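Local coordinates for protein hydrogenase-specific maturation endopeptidase (Thermococcus kodakarensis, PDB 5IJA) that probably acts as the endopeptidase that processes a [NiFe] hydrogenase precursor during maturation of that enzyme, at residues A[23-26]-A[27-31]; A[89-92]-A[93-96]. One frame throughout, in Å; residues are numbered along the deposited sequence.

In the fold
Two short pieces of helix illustrate how an alpha-beta protein adapts helix geometry to place. Interaction 1 closes helix 18-28 in a Schellman turn, and interaction 2 lies near the start of helix 88-103, where the spiral is kinked; their centres are 23 Å apart on opposite sides of the chain's centre, and they do not touch. Both are partly buried and rest on strand 3-8, by Leu26 and Tyr31 in the first, His89 and Phe90 in the second. Direct backbone bonds dominate the C-terminal cap of 23-31, whose Arg24 and Lys29 form salt bridges with Glu11 and Glu144. In 89-96, by contrast, Phe90 and Ala93 are buried, whereas Met91 and Ile94 lie toward the surface, and waters bridge the opened backbone.

Interaction 1 of 2, residues A[23-26]-A[27-31]; sequences GRIL and AEKGY
Leu26 and Tyr31 meet where helix 18-28 ends: after the regular bonds from Ala27 N to Gly23 O and Glu28 N to Arg24 O, the chain closes in a Schellman motif, with Tyr31 N to Leu26 O (3.1 Å) enclosing Gly30 N to Ala27 O. Gly30 makes the turn at a phi of 100°, where a CB would jam against the preceding carbonyl oxygen. Tyr31, with CG anti to its own carbonyl carbon (chi1 -68°), lays a ring edge beside the helix end: Leu26 O lies in the ring plane, 3.3 Å from Tyr31 CD2. Leu26 CD2 approaches the same ring carbon, Tyr31 CD2, at 4.0 Å, with Tyr31 CE2 scarcely farther off, the two side chains crossing obliquely. The extended Lys29 passes Ile25 O with its CG, then reaches a salt bridge with one carboxylate oxygen of Glu144, whose other oxygen is hydrogen-bonded to Tyr31 OH. A serine in place of Tyr31 would probably strip Leu26 CD2 of its ring neighbour and cost Glu144 its phenol partner. Leu26 is wedged against Val140 of helix 130-146, Ile5 of strand 3-8 and Val33 of strand 33-37, completing the helical arm of a beta-alpha-beta unit.

Interaction 2 of 2, residues A[89-92]-A[93-96]; sequences HFMG and AIDG
Phe90 reaches across to both Ala93 and Ile94, by its carbonyl as well as by its ring. Among the backbone bonds, the tight one runs from Ala93 N to Phe90 O at 2.7 Å, a three-residue step; its donor stands 58° out of the carbonyl plane rather than on a lone pair. Ile94 N adds a weak, bent bond to the same oxygen (3.1 Å).

Beyond this point the helix is kinked, and water replaces the direct links. One molecule donates to Met91 O and accepts from Asp95 N, both at 2.8 Å; a second donates to Gly92 O (2.6 Å) and accepts from Gly96 N.

Among the apolar contacts, with CG anti to the backbone N (chi1 -172°) and beside its own carbonyl carbon, the Phe90 ring presents one face to Ile94 CG1, offset toward the rim and 4.1 Å from Phe90 CE2. Ala93 CB approaches Phe90 CD1 obliquely, while the Met91 and Ile94 side chains lie side by side, pointing the same way, with Met91 SD 4.1 Å from Ile94 CD1.

Phe90 also packs on Leu8 and Ile55 of the central sheet. Just before it, His89 is hydrogen-bonded through NE2 to Asp16 and packs on Asp57, a grouping consistent with the nickel-recognition site of hydrogenase maturation proteases, where two acidic residues and a histidine bind metal in relatives.

Interaction 1 of 2, residues A[23-26]-A[27-31]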
loop_
_atom_site.group_PDB
_atom_site.type_symbol
_atom_site.label_atom_id
_atom_site.label_comp_id
_atom_site.label_asym_id
_atom_site.label_seq_id
_atom_site.Cartn_x
_atom_site.Cartn_y
_atom_site.Cartn_z
ATOM N N GLY A 23 6.484 -1.429 4.606
ATOM C CA GLY A 23 6.779 -0.030 4.888
ATOM C C GLY A 23 7.899 0.188 5.896
ATOM O O GLY A 23 8.801 1.005 5.690
ATOM N N ARG A 24 7.856 -0.551 6.993
ATOM C CA ARG A 24 8.913 -0.454 7.992
ATOM C C ARG A 24 10.273 -0.847 7.416
ATOM O O ARG A 24 11.271 -0.197 7.694
ATOM C CB ARG A 24 8.576 -1.308 9.215
ATOM C CG ARG A 24 7.359 -0.798 9.962
ATOM C CD ARG A 24 7.290 -1.307 11.396
ATOM N NE ARG A 24 6.012 -0.949 12.000
ATOM C CZ ARG A 24 5.025 -1.813 12.209
ATOM N NH1 ARG A 24 5.184 -3.088 11.877
ATOM N NH2 ARG A 24 3.883 -1.406 12.751
ATOM N N ILE A 25 10.314 -1.887 6.589
ATOM C CA ILE A 25 11.567 -2.263 5.928
ATOM C C ILE A 25 12.076 -1.131 5.047
ATOM O O ILE A 25 13.256 -0.802 5.064
ATOM C CB ILE A 25 11.414 -3.531 5.064
ATOM C CG1 ILE A 25 11.118 -4.756 5.923
ATOM C CG2 ILE A 25 12.673 -3.799 4.257
ATOM C CD1 ILE A 25 10.761 -5.992 5.100
ATOM N N LEU A 26 11.182 -0.545 4.261
ATOM C CA LEU A 26 11.563 0.577 3.417
ATOM C C LEU A 26 11.998 1.795 4.251
ATOM O O LEU A 26 12.936 2.497 3.878
ATOM C CB LEU A 26 10.411 0.935 2.480
ATOM C CG LEU A 26 10.105 -0.148 1.446
ATOM C CD1 LEU A 26 8.693 0.007 0.906
ATOM C CD2 LEU A 26 11.131 -0.125 0.319
ATOM N N ALA A 27 11.327 2.032 5.380
ATOM C CA ALA A 27 11.670 3.164 6.238
ATOM C C ALA A 27 13.089 2.996 6.803
ATOM O O ALA A 27 13.876 3.945 6.816
ATOM C CB ALA A 27 10.648 3.319 7.374
ATOM N N GLU A 28 13.412 1.780 7.239
ATOM C CA GLU A 28 14.754 1.469 7.743
ATOM C C GLU A 28 15.799 1.663 6.651
ATOM O O GLU A 28 16.957 1.974 6.936
ATOM C CB GLU A 28 14.816 0.036 8.285
ATOM C CG GLU A 28 16.202 -0.372 8.778
ATOM C CD GLU A 28 16.300 -1.847 9.131
ATOM O OE1 GLU A 28 15.257 -2.535 9.116
ATOM O OE2 GLU A 28 17.423 -2.315 9.430
ATOM N N LYS A 29 15.382 1.507 5.396
ATOM C CA LYS A 29 16.290 1.670 4.261
ATOM C C LYS A 29 16.408 3.114 3.803
ATOM O O LYS A 29 17.082 3.395 2.817
ATOM C CB LYS A 29 15.842 0.822 3.074
ATOM C CG LYS A 29 16.197 -0.642 3.156
ATOM C CD LYS A 29 15.787 -1.327 1.850
ATOM C CE LYS A 29 16.098 -2.818 1.879
ATOM N NZ LYS A 29 15.835 -3.440 0.558
ATOM N N GLY A 30 15.718 4.018 4.500
ATOM C CA GLY A 30 15.849 5.446 4.251
ATOM C C GLY A 30 14.766 6.098 3.404
ATOM O O GLY A 30 14.792 7.310 3.183
ATOM N N TYR A 31 13.806 5.308 2.935
ATOM C CA TYR A 31 12.773 5.840 2.052
ATOM C C TYR A 31 11.763 6.667 2.808
ATOM O O TYR A 31 11.585 6.503 4.021
ATOM C CB TYR A 31 12.061 4.707 1.319
ATOM C CG TYR A 31 12.935 4.000 0.319
ATOM C CD1 TYR A 31 13.022 4.444 -0.994
ATOM C CD2 TYR A 31 13.678 2.888 0.690
ATOM C CE1 TYR A 31 13.826 3.796 -1.909
ATOM C CE2 TYR A 31 14.480 2.233 -0.215
ATOM C CZ TYR A 31 14.554 2.688 -1.511
ATOM O OH TYR A 31 15.358 2.023 -2.408
#

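Interaction 2 of 2, residues A[89-92]-A[93-96]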
loop_
_atom_site.group_PDB
_atom_site.type_symbol
_atom_site.label_atom_id
_atom_site.label_comp_id
_atom_site.label_asym_id
_atom_site.label_seq_id
_atom_site.Cartn_x
_atom_site.Cartn_y
_atom_site.Cartn_z
ATOM N N HIS A 89 -8.593 -1.984 3.136
ATOM C CA HIS A 89 -7.863 -0.842 3.572
ATOM C C HIS A 89 -7.781 0.288 2.580
ATOM O O HIS A 89 -8.139 1.373 2.906
ATOM C CB HIS A 89 -6.462 -1.267 3.887
ATOM C CG HIS A 89 -6.363 -2.444 4.783
ATOM N ND1 HIS A 89 -6.634 -2.376 6.122
ATOM C CD2 HIS A 89 -5.966 -3.708 4.544
ATOM C CE1 HIS A 89 -6.435 -3.556 6.668
ATOM N NE2 HIS A 89 -6.032 -4.380 5.729
ATOM N N PHE A 90 -7.406 0.023 1.351
ATOM C CA PHE A 90 -7.333 1.101 0.400
ATOM C C PHE A 90 -8.738 1.591 0.179
ATOM O O PHE A 90 -8.969 2.756 0.103
ATOM C CB PHE A 90 -6.642 0.727 -0.894
ATOM C CG PHE A 90 -6.398 1.889 -1.793
ATOM C CD1 PHE A 90 -5.806 3.023 -1.319
ATOM C CD2 PHE A 90 -6.799 1.863 -3.082
ATOM C CE1 PHE A 90 -5.596 4.094 -2.126
ATOM C CE2 PHE A 90 -6.601 2.931 -3.904
ATOM C CZ PHE A 90 -5.987 4.042 -3.427
ATOM N N MET A 91 -9.681 0.671 0.106
ATOM C CA MET A 91 -11.086 1.040 -0.066
ATOM C C MET A 91 -11.537 2.041 0.999
ATOM O O MET A 91 -12.317 2.948 0.717
ATOM C CB MET A 91 -11.985 -0.200 -0.021
ATOM C CG MET A 91 -11.806 -1.147 -1.189
ATOM S SD MET A 91 -12.007 -0.377 -2.793
ATOM C CE MET A 91 -13.663 0.279 -2.643
ATOM N N GLY A 92 -11.022 1.882 2.211
ATOM C CA GLY A 92 -11.353 2.774 3.306
ATOM C C GLY A 92 -10.673 4.123 3.194
ATOM O O GLY A 92 -11.030 5.063 3.906
ATOM N N ALA A 93 -9.708 4.215 2.280
ATOM C CA ALA A 93 -8.876 5.407 2.120
ATOM C C ALA A 93 -9.270 6.253 0.923
ATOM O O ALA A 93 -8.899 7.428 0.837
ATOM C CB ALA A 93 -7.418 5.002 1.997
ATOM N N ILE A 94 -9.987 5.648 -0.015
ATOM C CA ILE A 94 -10.285 6.295 -1.289
ATOM C C ILE A 94 -10.983 7.648 -1.145
ATOM O O ILE A 94 -10.581 8.615 -1.785
ATOM C CB ILE A 94 -11.154 5.395 -2.184
ATOM C CG1 ILE A 94 -10.297 4.278 -2.781
ATOM C CG2 ILE A 94 -11.800 6.201 -3.301
ATOM C CD1 ILE A 94 -11.023 3.435 -3.790
ATOM N N ASP A 95 -12.020 7.715 -0.316
ATOM C CA ASP A 95 -12.805 8.942 -0.190
ATOM C C ASP A 95 -11.938 10.083 0.354
ATOM O O ASP A 95 -11.952 11.203 -0.170
ATOM C CB ASP A 95 -14.034 8.701 0.706
ATOM C CG ASP A 95 -15.203 8.064 -0.052
ATOM O OD1 ASP A 95 -15.045 7.744 -1.250
ATOM O OD2 ASP A 95 -16.285 7.879 0.549
ATOM N N GLY A 96 -11.161 9.773 1.379
ATOM C CA GLY A 96 -10.279 10.741 2.005
ATOM C C GLY A 96 -9.157 11.128 1.062
ATOM O O GLY A 96 -8.754 12.289 1.012
HETATM O O HOH W 1 -13.115 5.586 1.141
HETATM O O HOH W 2 -11.422 7.655 3.793
#